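PDB 2GZS: IroE protein from Escherichia coli, which hydrolyses the trilactone of the siderophore enterobactin and its C-glucosylated salmochelin forms, cutting usually once to give linear trimers and preferring the iron-free substrates. Local coordinates for residues A[1-5]-A[55-60]; A[44-48]-A[258-262]; A[49-53]-A[79-85]; A[145-149]-A[250-255]; A[198-204]-A[236-242]. One frame throughout, in Å; residues are numbered along the deposited sequence.

Contact 1 of 5, residues A[1-5]-A[55-60]; sequences PNIAD and MDRLDD
Ile-3 and Ala-4 of the N-terminal helix close on the bent side chain of Met-55, a selenomethionine on helix 51-57. Met-55 leaves its backbone with CG anti to the carbonyl carbon (chi1 -67°), and further turns at chi2 and chi3 curl the chain back, which brings its terminal methyl up against the short helix. There CE lies 3.6 Å from CB of Ala-4 and 3.7 Å from CG2 of Ile-3, the Ile-3 side chain crossing that of Met-55 at about a right angle. The two branches of Ile-3 divide the work. CG2 also reaches CB of Leu-58 at 4.1 Å, whereas CG1, anti to the backbone N (chi1 -168°), carries CD1 in extended form past the carbonyl of Leu-58 to within 3.9 Å of OD1 of Asp-60. That oxygen is hydrogen-bonded to Ser-8; the methyl adds only a van der Waals touch. Pro-1, poorly ordered, rests beside CB of Met-55. One water joins the backbones, accepting from N of Ile-3 at 3.0 Å and donating to O of Met-55 at 2.6 Å. Trp-30 and Phe-13 from strands 26-34 and 11-19 flank the same apolar patch. The two segments therefore meet through apolar packing and a bridging water, with no direct hydrogen bond between them.

Contact 2 of 5, residues A[44-48]-A[258-262]; sequences PILYM and ALLDI
Leu-46 and Leu-259 pack together where strand 43-48 runs nearly antiparallel to helix 247-262, the axes of the two segments 9.1 Å apart at 160°. Side chains are most densely gathered here: CD2 of Leu-46, carried toward the helix by a side chain with CG anti to the backbone N (chi1 -175°), lies 3.6 Å from CD2 of Leu-259 and 4.0 Å from CB of Ala-258. The selenium of Met-48 approaches the same leucine from the strand's C-terminal end, 3.9 Å from CD1 of Leu-259. Toward the start of the strand the side-chain pairs are wider, CG1 of Ile-262 standing 4.2 Å from CB of Pro-44, and the close touches are to backbone oxygens, as where CD1 of Ile-262 comes 3.6 Å from O of Ile-45. On the loose side, Leu-260 and Asp-261 make no contact with the strand and are partly exposed; Asp-261 hydrogen-bonds Tyr-169. Leu-62 and Leu-66 of helix 60-66 continue the apolar layer around Leu-259. A C-terminal helix packed lengthwise on the central parallel strands is characteristic of the alpha/beta-hydrolase fold.

Contact 3 of 5, residues A[49-53]-A[79-85]; sequences LDGNA and YQTNLPF
Asn-52, near the start of helix 51-57, points into the loop that leaves strand 73-79, and residues 79-85 wrap round it. At Tyr-79 the backbone meets the Asn-52 amide, while the tyrosine OH hydrogen-bonds Asp-93. Gln-80 centres an inverse gamma turn, after which the methyl CG2 of Thr-81 packs beside the Asn-52 side chain. Thr-81 then shapes the loop itself: its OG1, anti to the backbone N (chi1 177°), accepts from N of Leu-83 at 3.1 Å in a nearly straight bond of 175°, an ST turn. The chain comes back to the helix at Pro-84, whose carbonyl O lies 3.3 Å from CB of Asn-52. A water donates to that oxygen at 2.7 Å and accepts from N of Asn-52 at 3.2 Å, tying the loop to the first turn of the helix. Phe-85 completes the contact. CB of Ala-53 sits over one face of its ring, 4.0 Å from the centroid in a CH-pi contact, while OD1 of Asp-50 lies at the ring edge, 3.4 Å from CD1, the carboxylate plane turned 72° from the ring. Asp-50 also forms a salt bridge with Arg-90, a residue of the diisopropyl phosphonate pocket. In this alpha/beta hydrolase the loop after strand 73-79 thereby packs on the N-terminal turn of helix 51-57, next to the site that holds the nucleophile Ser-149.

Contact 4 of 5, residues A[145-149]-A[250-255]; sequences LWGHS and MFNASF. With DFP (diisopropyl phosphonate), chain B.
This is an aromatic strand-on-helix contact in the buried centre of the fold, where strand 143-148 runs into the nucleophile Ser-149 against helix 247-262. Trp-146 and His-148 both hold CG anti to the backbone N (chi1 172° for Trp-146), which sends their rings toward the helix. Trp-146 presents its edge to the face of Phe-251, a T-shaped pair with CH2 of Trp-146 3.7 Å from CZ of Phe-251 and planes at 88°. One face of the indole is covered by CB of Phe-255, 3.6 Å from the centroid of its six-membered ring. NE1 of Trp-146 makes a weak hydrogen bond to OG of Ser-254 (3.4 Å), and that hydroxyl donates to O of Met-250. Phe-251 in turn directs its edge to the face of His-148, offset, with planes at 72°. CE1 of His-148 is 3.7 Å from C3 of the diisopropyl phosphonate. OG of Ser-149 is covalently bonded to P of this group at 1.6 Å. Ser-149 has positive phi, as expected at a nucleophile elbow. Around the cluster, strand 167-171 borders Trp-146 and His-148 through Ala-171, and helix 51-57 meets Trp-146 through Val-54 and Phe-251 through Arg-57.

Contact 5 of 5, residues A[198-204]-A[236-242]; sequences HLAIMEG and NAVFWDF
Strands 198-203 and 237-241 run parallel in register, the axes of the two segments 4.7 Å apart at 22°, through an unbroken ladder from Leu-199 N to Asn-236 O (3.0 Å) as far as Phe-242 N to Glu-203 O (2.9 Å). On the face of Ala-200 and Met-202, the Met-202 and Trp-240 side chains lie side by side: CE of the selenomethionine sits over one indole face, 4.1 Å from the centroid of the five-membered ring, while CB of Ala-200 touches the edge at CD1. A chi3 turn (94°) in Met-202 brings the methyl there. Strand 237-241 is an edge strand, one of the two outermost in the mixed eight-stranded sheet of this alpha/beta hydrolase, and helix 247-262 covers this face, touching Trp-240 and Phe-242. A water bridges NE2 of His-198 and NE1 of Trp-240, whereas CE1 of His-198 packs 3.6 Å from CG2 of Val-238. On the other face the edge of the Phe-239 ring meets CB of Glu-203, CE1 lying 3.8 Å away; the Glu-203 carboxylate bends off to hydrogen-bond Ser-174.

Overall arrangement
From the N terminus, contact 1 first closes a loop, bringing helix 51-57 back to helix 2-6. Contact 3 opens on that same helix before contact 1 is complete, so the two cross and touch through Pro-1 and Asn-52. Contact 2, from strand 43-48 to the C-terminal helix 247-262, also crosses contact 1 and encloses the remaining three. Contact 4 lies within its span and shares its helix, and contact 5 lies within contact 4. Contacts 2 and 4 tie central strands to helix 247-262; contact 5 pairs the last two strands of the same sheet and touches that helix at Met-250 of contact 4, among others. Arg-57, Ala-53 and Phe-85 connect contacts 1 and 3 to Phe-251 of contact 4.

Contact 1 of 5, residues A[1-5]-A[55-60]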
# COMPACT_ATOMS: atom_id res chain seq x y z
N PRO A 1 10.56 -11.17 6.68
CA PRO A 1 11.86 -10.50 6.69
C PRO A 1 12.97 -11.42 6.22
O PRO A 1 14.00 -11.01 5.70
CB PRO A 1 12.07 -10.19 8.18
CG PRO A 1 11.26 -11.22 8.91
CD PRO A 1 10.06 -11.50 8.04
N ASN A 2 12.71 -12.71 6.45
CA ASN A 2 13.81 -13.65 6.27
C ASN A 2 14.25 -13.64 4.81
O ASN A 2 15.47 -13.78 4.76
CB ASN A 2 13.52 -15.09 6.68
CG ASN A 2 13.69 -15.17 8.19
OD1 ASN A 2 14.81 -14.94 8.67
ND2 ASN A 2 12.58 -15.46 8.85
N ILE A 3 13.46 -13.40 3.76
CA ILE A 3 14.16 -13.39 2.46
C ILE A 3 15.15 -12.25 2.39
O ILE A 3 16.16 -12.34 1.66
CB ILE A 3 13.21 -13.33 1.23
CG1 ILE A 3 13.96 -13.60 -0.05
CG2 ILE A 3 12.45 -12.01 1.30
CD1 ILE A 3 13.25 -13.89 -1.34
N ALA A 4 14.90 -11.17 3.13
CA ALA A 4 15.92 -10.13 3.20
C ALA A 4 17.23 -10.59 3.84
O ALA A 4 18.34 -10.16 3.46
CB ALA A 4 15.42 -8.96 4.05
N ASP A 5 17.12 -11.46 4.84
CA ASP A 5 18.27 -11.96 5.56
C ASP A 5 19.02 -12.98 4.69
O ASP A 5 20.25 -13.02 4.72
CB ASP A 5 17.89 -12.68 6.88
CG ASP A 5 17.15 -11.70 7.78
OD1 ASP A 5 17.76 -10.66 8.14
OD2 ASP A 5 15.99 -11.97 8.11
N MSE A 55 7.16 -9.28 3.83
CA MSE A 55 8.50 -9.93 3.69
C MSE A 55 8.44 -11.41 3.96
O MSE A 55 9.18 -12.13 3.28
CB MSE A 55 9.50 -9.27 4.62
CG MSE A 55 9.76 -7.81 4.15
SE MSE A 55 10.59 -7.68 2.41
CE MSE A 55 12.10 -8.63 2.83
N ASP A 56 7.64 -11.85 4.89
CA ASP A 56 7.51 -13.28 5.14
C ASP A 56 6.93 -13.99 3.93
O ASP A 56 7.14 -15.23 3.86
CB ASP A 56 6.54 -13.46 6.32
CG ASP A 56 6.26 -14.93 6.62
OD1 ASP A 56 7.04 -15.49 7.41
OD2 ASP A 56 5.30 -15.52 6.08
N ARG A 57 6.19 -13.36 3.05
CA ARG A 57 5.49 -14.03 1.92
C ARG A 57 6.26 -13.78 0.64
O ARG A 57 5.90 -14.36 -0.39
CB ARG A 57 4.06 -13.48 1.83
CG ARG A 57 3.14 -13.85 2.97
CD ARG A 57 1.95 -12.92 3.09
NE ARG A 57 0.91 -13.45 3.94
CZ ARG A 57 0.83 -13.73 5.20
NH1 ARG A 57 1.86 -13.55 6.03
NH2 ARG A 57 -0.32 -14.23 5.70
N LEU A 58 7.30 -12.95 0.62
CA LEU A 58 8.03 -12.66 -0.61
C LEU A 58 8.90 -13.86 -0.95
O LEU A 58 9.52 -14.39 -0.04
CB LEU A 58 8.81 -11.37 -0.41
CG LEU A 58 9.44 -10.72 -1.62
CD1 LEU A 58 8.33 -10.28 -2.57
CD2 LEU A 58 10.32 -9.51 -1.24
N ASP A 59 8.86 -14.27 -2.22
CA ASP A 59 9.61 -15.49 -2.53
C ASP A 59 10.23 -15.30 -3.93
O ASP A 59 9.88 -14.38 -4.66
CB ASP A 59 8.78 -16.76 -2.47
CG ASP A 59 7.55 -16.76 -3.35
OD1 ASP A 59 7.49 -16.09 -4.39
OD2 ASP A 59 6.56 -17.44 -2.99
N ASP A 60 11.16 -16.24 -4.19
CA ASP A 60 11.92 -16.08 -5.44
C ASP A 60 11.01 -16.22 -6.66
O ASP A 60 11.36 -15.58 -7.66
CB ASP A 60 13.08 -17.09 -5.50
CG ASP A 60 14.41 -16.63 -4.94
OD1 ASP A 60 14.63 -15.42 -4.70
OD2 ASP A 60 15.29 -17.51 -4.71
O HOH W 1 10.65 -14.32 3.30

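Contact 2 of 5, residues A[44-48]-A[258-262]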
# COMPACT_ATOMS: atom_id res chain seq x y z
N PRO A 44 10.21 1.57 -11.16
CA PRO A 44 8.94 1.84 -10.43
C PRO A 44 9.20 1.49 -8.98
O PRO A 44 10.12 0.74 -8.67
CB PRO A 44 7.98 0.84 -11.01
CG PRO A 44 8.59 0.28 -12.25
CD PRO A 44 10.06 0.45 -12.05
N ILE A 45 8.33 2.00 -8.05
CA ILE A 45 8.60 1.65 -6.66
C ILE A 45 7.26 1.48 -5.94
O ILE A 45 6.38 2.32 -6.19
CB ILE A 45 9.48 2.72 -5.95
CG1 ILE A 45 9.87 2.33 -4.52
CG2 ILE A 45 8.85 4.13 -6.02
CD1 ILE A 45 10.94 3.26 -3.89
N LEU A 46 7.15 0.42 -5.12
CA LEU A 46 5.86 0.19 -4.47
C LEU A 46 6.12 0.14 -2.96
O LEU A 46 6.92 -0.69 -2.52
CB LEU A 46 5.27 -1.10 -5.00
CG LEU A 46 3.83 -1.38 -4.45
CD1 LEU A 46 2.81 -0.31 -4.75
CD2 LEU A 46 3.37 -2.73 -4.98
N TYR A 47 5.47 1.04 -2.22
CA TYR A 47 5.51 1.11 -0.77
C TYR A 47 4.37 0.24 -0.20
O TYR A 47 3.24 0.43 -0.73
CB TYR A 47 5.34 2.57 -0.32
CG TYR A 47 6.61 3.41 -0.56
CD1 TYR A 47 7.48 3.63 0.49
CD2 TYR A 47 6.84 3.89 -1.83
CE1 TYR A 47 8.66 4.39 0.31
CE2 TYR A 47 8.01 4.64 -2.00
CZ TYR A 47 8.86 4.87 -0.96
OH TYR A 47 10.02 5.62 -1.19
N MSE A 48 4.66 -0.65 0.70
CA MSE A 48 3.70 -1.66 1.11
C MSE A 48 3.57 -1.69 2.63
O MSE A 48 4.54 -1.83 3.36
CB MSE A 48 4.21 -3.05 0.62
CG MSE A 48 4.36 -2.95 -0.94
SE MSE A 48 4.69 -4.70 -1.75
CE MSE A 48 5.86 -4.72 -0.25
N ALA A 258 -0.48 -6.40 -7.10
CA ALA A 258 -0.04 -4.99 -7.18
C ALA A 258 1.42 -4.91 -7.65
O ALA A 258 1.68 -4.06 -8.49
CB ALA A 258 -0.24 -4.34 -5.80
N LEU A 259 2.24 -5.76 -7.08
CA LEU A 259 3.64 -5.72 -7.60
C LEU A 259 3.68 -6.04 -9.09
O LEU A 259 4.37 -5.42 -9.89
CB LEU A 259 4.47 -6.69 -6.78
CG LEU A 259 4.85 -6.24 -5.39
CD1 LEU A 259 5.35 -7.37 -4.50
CD2 LEU A 259 5.96 -5.14 -5.50
N LEU A 260 2.94 -7.07 -9.48
CA LEU A 260 2.98 -7.46 -10.91
C LEU A 260 2.47 -6.35 -11.80
O LEU A 260 2.97 -6.04 -12.90
CB LEU A 260 2.17 -8.76 -11.10
CG LEU A 260 2.84 -9.99 -10.51
CD1 LEU A 260 1.82 -11.10 -10.33
CD2 LEU A 260 3.97 -10.52 -11.40
N ASP A 261 1.39 -5.67 -11.34
CA ASP A 261 0.85 -4.57 -12.12
C ASP A 261 1.86 -3.42 -12.27
O ASP A 261 2.01 -2.90 -13.38
CB ASP A 261 -0.47 -4.13 -11.44
CG ASP A 261 -1.25 -3.14 -12.28
OD1 ASP A 261 -1.63 -3.34 -13.46
OD2 ASP A 261 -1.50 -2.02 -11.81
N ILE A 262 2.51 -3.04 -11.14
CA ILE A 262 3.41 -1.88 -11.25
C ILE A 262 4.68 -2.29 -12.05
O ILE A 262 5.28 -1.35 -12.59
CB ILE A 262 3.71 -1.29 -9.86
CG1 ILE A 262 3.97 0.24 -9.96
CG2 ILE A 262 4.82 -2.03 -9.14
CD1 ILE A 262 4.21 0.78 -8.56

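Contact 3 of 5, residues A[49-53]-A[79-85]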
# COMPACT_ATOMS: atom_id res chain seq x y z
N LEU A 49 2.30 -1.53 3.07
CA LEU A 49 2.10 -1.61 4.52
C LEU A 49 2.13 -3.07 5.04
O LEU A 49 2.24 -4.03 4.28
CB LEU A 49 0.75 -0.99 4.85
CG LEU A 49 0.55 0.47 4.39
CD1 LEU A 49 -0.70 1.06 5.10
CD2 LEU A 49 1.68 1.41 4.40
N ASP A 50 2.05 -3.24 6.35
CA ASP A 50 2.22 -4.55 6.96
C ASP A 50 3.48 -5.24 6.47
O ASP A 50 3.46 -6.40 6.06
CB ASP A 50 0.95 -5.42 6.73
CG ASP A 50 -0.25 -4.84 7.48
OD1 ASP A 50 -0.05 -4.43 8.67
OD2 ASP A 50 -1.32 -4.86 6.84
N GLY A 51 4.57 -4.49 6.50
CA GLY A 51 5.78 -4.94 5.78
C GLY A 51 6.32 -6.20 6.35
O GLY A 51 6.97 -6.93 5.57
N ASN A 52 6.19 -6.54 7.62
CA ASN A 52 6.75 -7.78 8.14
C ASN A 52 6.07 -8.96 7.43
O ASN A 52 6.74 -9.92 7.03
CB ASN A 52 6.54 -7.97 9.63
CG ASN A 52 7.09 -6.85 10.47
OD1 ASN A 52 8.14 -6.91 11.11
ND2 ASN A 52 6.38 -5.76 10.43
N ALA A 53 4.78 -8.87 7.22
CA ALA A 53 4.00 -9.99 6.64
C ALA A 53 4.29 -10.11 5.17
O ALA A 53 4.42 -11.20 4.61
CB ALA A 53 2.49 -9.75 6.88
N TYR A 79 7.20 -3.19 11.26
CA TYR A 79 7.40 -2.81 12.65
C TYR A 79 8.51 -3.59 13.28
O TYR A 79 8.81 -4.69 12.75
CB TYR A 79 6.09 -3.02 13.45
CG TYR A 79 5.01 -2.05 13.03
CD1 TYR A 79 4.97 -0.75 13.55
CD2 TYR A 79 4.00 -2.38 12.09
CE1 TYR A 79 3.95 0.15 13.17
CE2 TYR A 79 2.99 -1.50 11.67
CZ TYR A 79 3.00 -0.21 12.26
OH TYR A 79 2.01 0.66 11.82
N GLN A 80 9.08 -3.10 14.37
CA GLN A 80 10.14 -3.86 15.05
C GLN A 80 9.50 -4.91 15.95
O GLN A 80 9.29 -4.74 17.17
CB GLN A 80 10.98 -2.82 15.82
CG GLN A 80 11.77 -1.92 14.86
CD GLN A 80 12.55 -0.82 15.60
OE1 GLN A 80 13.01 -1.11 16.71
NE2 GLN A 80 12.68 0.36 15.00
N THR A 81 9.17 -6.03 15.32
CA THR A 81 8.47 -7.12 16.01
C THR A 81 8.86 -8.43 15.36
O THR A 81 9.28 -8.48 14.21
CB THR A 81 6.96 -6.99 15.93
OG1 THR A 81 6.36 -8.14 16.56
CG2 THR A 81 6.52 -6.99 14.46
N ASN A 82 8.71 -9.52 16.12
CA ASN A 82 9.01 -10.80 15.48
C ASN A 82 7.73 -11.48 14.99
O ASN A 82 7.76 -12.61 14.54
CB ASN A 82 9.70 -11.76 16.46
CG ASN A 82 11.12 -11.33 16.80
OD1 ASN A 82 12.01 -11.38 15.96
ND2 ASN A 82 11.30 -10.88 18.03
N LEU A 83 6.59 -10.82 15.11
CA LEU A 83 5.35 -11.36 14.57
C LEU A 83 5.05 -10.74 13.21
O LEU A 83 5.63 -9.72 12.82
CB LEU A 83 4.25 -11.00 15.57
CG LEU A 83 4.61 -11.50 16.99
CD1 LEU A 83 3.66 -10.82 17.96
CD2 LEU A 83 4.54 -13.01 17.08
N PRO A 84 4.18 -11.30 12.41
CA PRO A 84 3.91 -10.76 11.08
C PRO A 84 3.18 -9.42 11.09
O PRO A 84 3.32 -8.65 10.12
CB PRO A 84 3.04 -11.82 10.41
CG PRO A 84 2.75 -12.89 11.40
CD PRO A 84 3.48 -12.59 12.67
N PHE A 85 2.44 -9.14 12.15
CA PHE A 85 1.76 -7.84 12.29
C PHE A 85 2.02 -7.24 13.65
O PHE A 85 2.23 -7.90 14.67
CB PHE A 85 0.22 -7.97 12.10
CG PHE A 85 -0.14 -8.52 10.74
CD1 PHE A 85 -0.44 -7.69 9.66
CD2 PHE A 85 -0.18 -9.90 10.54
CE1 PHE A 85 -0.74 -8.24 8.43
CE2 PHE A 85 -0.47 -10.42 9.29
CZ PHE A 85 -0.79 -9.62 8.21
O HOH W 2 3.83 -6.01 9.64

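Contact 4 of 5, residues A[145-149]-A[250-255]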
# COMPACT_ATOMS: atom_id res chain seq x y z
N LEU A 145 1.54 2.84 -3.74
CA LEU A 145 1.27 2.55 -2.32
C LEU A 145 0.27 1.40 -2.26
O LEU A 145 -0.74 1.49 -2.98
CB LEU A 145 0.70 3.83 -1.67
CG LEU A 145 0.30 3.60 -0.16
CD1 LEU A 145 1.53 3.41 0.70
CD2 LEU A 145 -0.47 4.85 0.27
N TRP A 146 0.48 0.41 -1.43
CA TRP A 146 -0.45 -0.72 -1.25
C TRP A 146 -0.65 -0.96 0.23
O TRP A 146 0.24 -0.89 1.06
CB TRP A 146 0.20 -2.02 -1.88
CG TRP A 146 -0.62 -3.27 -1.57
CD1 TRP A 146 -1.66 -3.78 -2.33
CD2 TRP A 146 -0.46 -4.13 -0.42
NE1 TRP A 146 -2.12 -4.90 -1.67
CE2 TRP A 146 -1.45 -5.17 -0.54
CE3 TRP A 146 0.42 -4.12 0.69
CZ2 TRP A 146 -1.55 -6.19 0.44
CZ3 TRP A 146 0.30 -5.16 1.66
CH2 TRP A 146 -0.69 -6.15 1.49
N GLY A 147 -1.93 -1.38 0.52
CA GLY A 147 -2.25 -1.87 1.86
C GLY A 147 -3.55 -2.68 1.85
O GLY A 147 -4.34 -2.50 0.94
N HIS A 148 -3.64 -3.53 2.90
CA HIS A 148 -4.81 -4.42 3.01
C HIS A 148 -5.53 -4.20 4.34
O HIS A 148 -4.91 -4.07 5.36
CB HIS A 148 -4.29 -5.89 2.94
CG HIS A 148 -5.34 -6.95 3.15
ND1 HIS A 148 -5.56 -7.50 4.41
CD2 HIS A 148 -6.20 -7.53 2.28
CE1 HIS A 148 -6.53 -8.40 4.26
NE2 HIS A 148 -6.96 -8.47 3.02
N SER A 149 -6.86 -4.23 4.19
CA SER A 149 -7.74 -4.18 5.41
C SER A 149 -7.58 -2.80 6.04
O SER A 149 -7.88 -1.85 5.31
CB SER A 149 -7.46 -5.40 6.29
OG SER A 149 -8.57 -5.42 7.30
N MSE A 250 -6.25 -13.59 0.09
CA MSE A 250 -6.42 -12.26 -0.44
C MSE A 250 -5.27 -11.30 -0.11
O MSE A 250 -4.97 -10.49 -0.99
CB MSE A 250 -7.72 -11.70 0.23
CG MSE A 250 -7.96 -10.27 -0.26
SE MSE A 250 -8.38 -10.21 -2.17
CE MSE A 250 -8.38 -8.34 -2.17
N PHE A 251 -4.73 -11.40 1.08
CA PHE A 251 -3.53 -10.59 1.41
C PHE A 251 -2.46 -10.87 0.35
O PHE A 251 -1.87 -9.94 -0.19
CB PHE A 251 -3.05 -10.90 2.84
CG PHE A 251 -1.88 -10.03 3.31
CD1 PHE A 251 -2.18 -8.95 4.12
CD2 PHE A 251 -0.56 -10.33 2.95
CE1 PHE A 251 -1.11 -8.14 4.54
CE2 PHE A 251 0.46 -9.52 3.37
CZ PHE A 251 0.22 -8.43 4.20
N ASN A 252 -2.27 -12.17 0.12
CA ASN A 252 -1.24 -12.60 -0.85
C ASN A 252 -1.57 -12.12 -2.24
O ASN A 252 -0.77 -11.54 -2.96
CB ASN A 252 -1.22 -14.14 -0.93
CG ASN A 252 -0.49 -14.77 0.22
OD1 ASN A 252 0.15 -14.03 0.98
ND2 ASN A 252 -0.60 -16.09 0.33
N ALA A 253 -2.79 -12.40 -2.72
CA ALA A 253 -3.17 -12.05 -4.07
C ALA A 253 -3.04 -10.58 -4.37
O ALA A 253 -2.59 -10.14 -5.44
CB ALA A 253 -4.64 -12.47 -4.34
N SER A 254 -3.52 -9.77 -3.42
CA SER A 254 -3.56 -8.32 -3.70
C SER A 254 -2.11 -7.75 -3.65
O SER A 254 -1.86 -6.95 -4.55
CB SER A 254 -4.53 -7.67 -2.70
OG SER A 254 -4.04 -7.68 -1.38
N PHE A 255 -1.29 -8.20 -2.71
CA PHE A 255 0.06 -7.56 -2.73
C PHE A 255 0.80 -8.08 -3.96
O PHE A 255 1.54 -7.32 -4.59
CB PHE A 255 0.78 -7.81 -1.43
CG PHE A 255 1.80 -8.91 -1.29
CD1 PHE A 255 3.10 -8.82 -1.85
CD2 PHE A 255 1.53 -10.06 -0.57
CE1 PHE A 255 4.03 -9.84 -1.70
CE2 PHE A 255 2.43 -11.09 -0.46
CZ PHE A 255 3.71 -11.00 -1.02
C1 DFP B . -8.63 -8.36 8.46
C2 DFP B . -9.05 -8.95 9.81
C3 DFP B . -7.84 -9.35 7.62
C1' DFP B . -9.88 -4.36 10.14
C2' DFP B . -10.67 -3.64 9.09
C3' DFP B . -10.88 -4.79 11.27
P DFP B . -8.09 -5.74 8.74
O1P DFP B . -7.74 -7.26 8.81
O2P DFP B . -9.39 -5.57 9.61
O3P DFP B . -6.95 -4.84 9.21

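Contact 5 of 5, residues A[198-204]-A[236-242]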
# COMPACT_ATOMS: atom_id res chain seq x y z
N HIS A 198 -3.89 7.22 -9.87
CA HIS A 198 -4.57 5.99 -10.25
C HIS A 198 -5.08 5.24 -9.04
O HIS A 198 -4.29 5.11 -8.09
CB HIS A 198 -3.56 5.04 -10.94
CG HIS A 198 -4.03 3.65 -11.14
ND1 HIS A 198 -5.17 3.37 -11.91
CD2 HIS A 198 -3.52 2.47 -10.73
CE1 HIS A 198 -5.34 2.05 -11.93
NE2 HIS A 198 -4.37 1.49 -11.23
N LEU A 199 -6.34 4.81 -9.07
CA LEU A 199 -6.85 4.14 -7.86
C LEU A 199 -7.26 2.73 -8.26
O LEU A 199 -8.04 2.56 -9.20
CB LEU A 199 -8.07 4.90 -7.34
CG LEU A 199 -8.74 4.22 -6.15
CD1 LEU A 199 -7.80 4.11 -4.96
CD2 LEU A 199 -10.03 5.03 -5.85
N ALA A 200 -6.76 1.73 -7.59
CA ALA A 200 -7.07 0.33 -7.85
C ALA A 200 -7.72 -0.22 -6.58
O ALA A 200 -7.03 -0.41 -5.58
CB ALA A 200 -5.83 -0.48 -8.20
N ILE A 201 -9.03 -0.50 -6.65
CA ILE A 201 -9.70 -1.13 -5.51
C ILE A 201 -9.70 -2.64 -5.71
O ILE A 201 -9.98 -3.09 -6.84
CB ILE A 201 -11.15 -0.61 -5.37
CG1 ILE A 201 -11.15 0.91 -5.17
CG2 ILE A 201 -11.87 -1.32 -4.25
CD1 ILE A 201 -12.56 1.50 -5.12
N MSE A 202 -9.32 -3.38 -4.69
CA MSE A 202 -9.07 -4.79 -4.80
C MSE A 202 -9.94 -5.46 -3.74
O MSE A 202 -9.82 -5.13 -2.56
CB MSE A 202 -7.60 -5.13 -4.57
CG MSE A 202 -6.62 -4.20 -5.38
SE MSE A 202 -4.77 -4.57 -5.12
CE MSE A 202 -4.56 -5.73 -6.63
N GLU A 203 -10.81 -6.39 -4.16
CA GLU A 203 -11.65 -7.02 -3.16
C GLU A 203 -11.73 -8.52 -3.46
O GLU A 203 -11.51 -8.91 -4.60
CB GLU A 203 -13.09 -6.45 -3.16
CG GLU A 203 -13.16 -5.02 -2.62
CD GLU A 203 -13.15 -4.94 -1.11
OE1 GLU A 203 -13.25 -5.98 -0.39
OE2 GLU A 203 -13.09 -3.81 -0.55
N GLY A 204 -11.99 -9.34 -2.47
CA GLY A 204 -12.04 -10.79 -2.73
C GLY A 204 -13.23 -11.16 -1.85
O GLY A 204 -14.26 -10.83 -2.39
N ASN A 236 -8.53 7.68 -13.32
CA ASN A 236 -8.29 6.30 -13.76
C ASN A 236 -8.52 5.41 -12.54
O ASN A 236 -7.60 5.33 -11.71
CB ASN A 236 -6.83 6.20 -14.23
CG ASN A 236 -6.40 4.85 -14.78
OD1 ASN A 236 -7.12 3.86 -14.69
ND2 ASN A 236 -5.21 4.83 -15.37
N ALA A 237 -9.70 4.81 -12.46
CA ALA A 237 -10.00 3.94 -11.30
C ALA A 237 -10.40 2.57 -11.82
O ALA A 237 -11.15 2.51 -12.81
CB ALA A 237 -11.14 4.48 -10.49
N VAL A 238 -9.95 1.50 -11.21
CA VAL A 238 -10.20 0.17 -11.67
C VAL A 238 -10.51 -0.71 -10.48
O VAL A 238 -10.19 -0.38 -9.33
CB VAL A 238 -9.00 -0.43 -12.43
CG1 VAL A 238 -8.60 0.47 -13.62
CG2 VAL A 238 -7.77 -0.59 -11.56
N PHE A 239 -11.12 -1.86 -10.78
CA PHE A 239 -11.44 -2.84 -9.77
C PHE A 239 -10.74 -4.18 -10.04
O PHE A 239 -10.81 -4.68 -11.18
CB PHE A 239 -12.97 -3.03 -9.76
CG PHE A 239 -13.49 -4.12 -8.86
CD1 PHE A 239 -13.02 -4.15 -7.55
CD2 PHE A 239 -14.41 -5.06 -9.33
CE1 PHE A 239 -13.47 -5.10 -6.66
CE2 PHE A 239 -14.85 -5.99 -8.40
CZ PHE A 239 -14.40 -6.02 -7.11
N TRP A 240 -10.06 -4.75 -9.11
CA TRP A 240 -9.46 -6.09 -9.19
C TRP A 240 -10.29 -7.00 -8.29
O TRP A 240 -10.37 -6.77 -7.08
CB TRP A 240 -8.02 -6.08 -8.71
CG TRP A 240 -7.02 -5.34 -9.56
CD1 TRP A 240 -6.71 -4.02 -9.55
CD2 TRP A 240 -6.21 -5.96 -10.57
NE1 TRP A 240 -5.74 -3.75 -10.49
CE2 TRP A 240 -5.43 -4.94 -11.11
CE3 TRP A 240 -6.14 -7.30 -10.98
CZ2 TRP A 240 -4.52 -5.24 -12.13
CZ3 TRP A 240 -5.22 -7.58 -12.01
CH2 TRP A 240 -4.48 -6.54 -12.53
N ASP A 241 -10.89 -8.01 -8.88
CA ASP A 241 -11.71 -8.95 -8.12
C ASP A 241 -11.00 -10.28 -7.92
O ASP A 241 -10.43 -10.82 -8.92
CB ASP A 241 -12.99 -9.23 -8.92
CG ASP A 241 -14.06 -9.86 -8.07
OD1 ASP A 241 -13.90 -10.07 -6.86
OD2 ASP A 241 -15.12 -10.10 -8.72
N PHE A 242 -10.93 -10.83 -6.74
CA PHE A 242 -10.37 -12.12 -6.47
C PHE A 242 -11.46 -12.99 -5.83
O PHE A 242 -11.51 -13.04 -4.60
CB PHE A 242 -9.16 -12.00 -5.52
CG PHE A 242 -8.09 -11.12 -6.15
CD1 PHE A 242 -7.13 -11.63 -7.02
CD2 PHE A 242 -8.05 -9.76 -5.89
CE1 PHE A 242 -6.19 -10.78 -7.59
CE2 PHE A 242 -7.08 -8.93 -6.45
CZ PHE A 242 -6.12 -9.43 -7.31
O HOH W 3 -4.33 -1.34 -11.58